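Local atomic coordinates of carboxynorspermidine decarboxylase (Campylobacter jejuni subsp. jejuni 81116, PDB entry 3N29), a protein that probably decarboxylates carboxynorspermidine to norspermidine, using pyridoxal 5'-phosphate as cofactor, in the biosynthesis of polyamines. Residues P392-L397 with R407-K412. Residues are numbered along the deposited sequence; the frame is centred on the assembly and turned at random.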
loop_
_atom_site.group_PDB
_atom_site.type_symbol
_atom_site.label_atom_id
_atom_site.label_comp_id
_atom_site.label_asym_id
_atom_site.label_seq_id
_atom_site.Cartn_x
_atom_site.Cartn_y
_atom_site.Cartn_z
ATOM N N PRO A 392 6.982 -9.604 5.845
ATOM C CA PRO A 392 7.159 -11.071 5.691
ATOM C C PRO A 392 8.389 -11.310 4.860
ATOM O O PRO A 392 8.566 -10.606 3.872
ATOM C CB PRO A 392 5.881 -11.515 4.948
ATOM C CG PRO A 392 4.886 -10.337 5.255
ATOM C CD PRO A 392 5.787 -9.142 5.132
ATOM N N ASN A 393 9.190 -12.319 5.246
ATOM C CA ASN A 393 10.306 -12.748 4.456
ATOM C C ASN A 393 9.807 -13.453 3.198
ATOM O O ASN A 393 8.660 -13.887 3.119
ATOM C CB ASN A 393 11.233 -13.676 5.259
ATOM C CG ASN A 393 11.876 -12.980 6.490
ATOM O OD1 ASN A 393 12.257 -11.816 6.431
ATOM N ND2 ASN A 393 11.961 -13.716 7.607
ATOM N N LEU A 394 10.667 -13.460 2.212
ATOM C CA LEU A 394 10.425 -14.178 0.959
ATOM C C LEU A 394 11.189 -15.493 0.972
ATOM O O LEU A 394 12.397 -15.507 1.139
ATOM C CB LEU A 394 10.837 -13.310 -0.200
ATOM C CG LEU A 394 10.307 -11.883 -0.317
ATOM C CD1 LEU A 394 10.758 -11.292 -1.723
ATOM C CD2 LEU A 394 8.818 -11.773 -0.042
ATOM N N MET A 395 10.486 -16.596 0.775
ATOM C CA MET A 395 11.078 -17.914 0.791
ATOM C C MET A 395 10.577 -18.732 -0.392
ATOM O O MET A 395 9.495 -18.461 -0.952
ATOM C CB MET A 395 10.711 -18.643 2.112
ATOM C CG MET A 395 11.039 -17.849 3.435
ATOM S SD MET A 395 10.736 -18.901 4.943
ATOM C CE MET A 395 12.381 -19.550 5.067
ATOM N N LEU A 396 11.367 -19.719 -0.734
ATOM C CA LEU A 396 11.168 -20.624 -1.843
ATOM C C LEU A 396 11.191 -22.037 -1.335
ATOM O O LEU A 396 12.196 -22.491 -0.824
ATOM C CB LEU A 396 12.246 -20.400 -2.917
ATOM C CG LEU A 396 12.084 -21.369 -4.105
ATOM C CD1 LEU A 396 10.866 -21.005 -4.884
ATOM C CD2 LEU A 396 13.324 -21.461 -4.989
ATOM N N LEU A 397 10.096 -22.781 -1.499
ATOM C CA LEU A 397 10.096 -24.207 -1.276
ATOM C C LEU A 397 10.438 -24.844 -2.601
ATOM O O LEU A 397 9.648 -24.834 -3.534
ATOM C CB LEU A 397 8.719 -24.704 -0.801
ATOM C CG LEU A 397 8.570 -26.200 -0.535
ATOM C CD1 LEU A 397 9.477 -26.592 0.643
ATOM C CD2 LEU A 397 7.072 -26.619 -0.231
ATOM N N ARG A 407 14.731 -13.509 0.591
ATOM C CA ARG A 407 14.956 -12.191 1.182
ATOM C C ARG A 407 14.509 -12.176 2.584
ATOM O O ARG A 407 13.374 -12.577 2.893
ATOM C CB ARG A 407 14.150 -11.126 0.484
ATOM C CG ARG A 407 14.557 -10.961 -0.973
ATOM C CD ARG A 407 14.934 -9.588 -1.305
ATOM N NE ARG A 407 15.090 -9.385 -2.735
ATOM C CZ ARG A 407 16.256 -9.283 -3.367
ATOM N NH1 ARG A 407 17.398 -9.400 -2.713
ATOM N NH2 ARG A 407 16.274 -9.075 -4.664
ATOM N N GLU A 408 15.427 -11.788 3.472
ATOM C CA GLU A 408 15.107 -11.613 4.887
ATOM C C GLU A 408 15.214 -10.106 5.165
ATOM O O GLU A 408 16.269 -9.488 4.959
ATOM C CB GLU A 408 16.070 -12.365 5.779
ATOM C CG GLU A 408 15.680 -12.314 7.260
ATOM C CD GLU A 408 16.609 -13.104 8.171
ATOM O OE1 GLU A 408 17.638 -13.604 7.722
ATOM O OE2 GLU A 408 16.304 -13.189 9.359
ATOM N N PHE A 409 14.135 -9.521 5.619
ATOM C CA PHE A 409 14.112 -8.100 5.768
ATOM C C PHE A 409 14.610 -7.638 7.120
ATOM O O PHE A 409 14.797 -8.435 8.012
ATOM C CB PHE A 409 12.704 -7.587 5.407
ATOM C CG PHE A 409 12.333 -7.921 3.994
ATOM C CD1 PHE A 409 12.919 -7.269 2.941
ATOM C CD2 PHE A 409 11.428 -8.877 3.721
ATOM C CE1 PHE A 409 12.643 -7.589 1.643
ATOM C CE2 PHE A 409 11.079 -9.167 2.416
ATOM C CZ PHE A 409 11.707 -8.535 1.376
ATOM N N SER A 410 14.877 -6.360 7.261
ATOM C CA SER A 410 15.325 -5.809 8.549
ATOM C C SER A 410 14.853 -4.374 8.716
ATOM O O SER A 410 14.224 -3.776 7.801
ATOM C CB SER A 410 16.869 -5.937 8.660
ATOM O OG SER A 410 17.484 -5.053 7.759
ATOM N N TYR A 411 15.133 -3.825 9.910
ATOM C CA TYR A 411 14.793 -2.459 10.307
ATOM C C TYR A 411 15.026 -1.394 9.220
ATOM O O TYR A 411 14.169 -0.499 8.986
ATOM C CB TYR A 411 15.613 -2.134 11.581
ATOM C CG TYR A 411 15.632 -0.655 11.957
ATOM C CD1 TYR A 411 14.460 0.008 12.268
ATOM C CD2 TYR A 411 16.833 0.068 11.920
ATOM C CE1 TYR A 411 14.485 1.351 12.603
ATOM C CE2 TYR A 411 16.895 1.398 12.217
ATOM C CZ TYR A 411 15.717 2.052 12.583
ATOM O OH TYR A 411 15.762 3.396 12.863
ATOM N N LYS A 412 16.175 -1.466 8.578
ATOM C CA LYS A 412 16.541 -0.503 7.581
ATOM C C LYS A 412 15.569 -0.470 6.407
ATOM O O LYS A 412 15.508 0.548 5.704
ATOM C CB LYS A 412 17.975 -0.737 7.016
ATOM C CG LYS A 412 19.104 -0.492 8.039
ATOM C CD LYS A 412 19.210 0.949 8.465
ATOM C CE LYS A 412 20.522 1.230 9.120
ATOM N NZ LYS A 412 20.586 2.715 9.269
#
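Leu394 and Arg407 form an antiparallel hydrogen-bonded pair, their CA atoms 5.0 Å apart. Leu394 N donates to Arg407 O at 2.9 Å, and Arg407 N returns a bond to Leu394 O at 3.1 Å. Beyond this pair, one residue back from Leu394 and two on from Arg407, a side chain replaces the backbone acceptor: Phe409 N donates to Asn393 OD1 at 3.1 Å (156° at the hydrogen), coming in 23° out of the carbonyl plane. Asn393 can offer this oxygen because its CG is anti to the carbonyl carbon (chi1 -63°), while its backbone is hydrogen-bonded to Tyr47 of strand 46-50 and to Pro45 just before it. The Glu408 side chain runs beside Asn393; Glu408 CG lies 3.6 Å from Asn393 OD1, with amide and carboxylate planes nearly perpendicular.

Apolar packing joins Leu394 to Arg407 on the sheet face they share. Leu394 CD1 lies 3.9 Å from Arg407 CG, alongside the aliphatic part of the arginine, whose guanidinium continues to Tyr109 OH through NH2. The Phe409 ring presents its edge to Leu394 CG. Separately, a carbonyl meets that ring edge: Pro392 O is 3.2 Å from Phe409 CE2. Leu416 and Asn418 of the second subunit pack on Phe409 and Leu394, respectively, so the contact borders the dimer interface. The pair extends the antiparallel hairpin of strands 393-397 and 403-405 at its open end, beside strand 46-50 in the sheet domain that accompanies the beta/alpha-barrel in this decarboxylase fold.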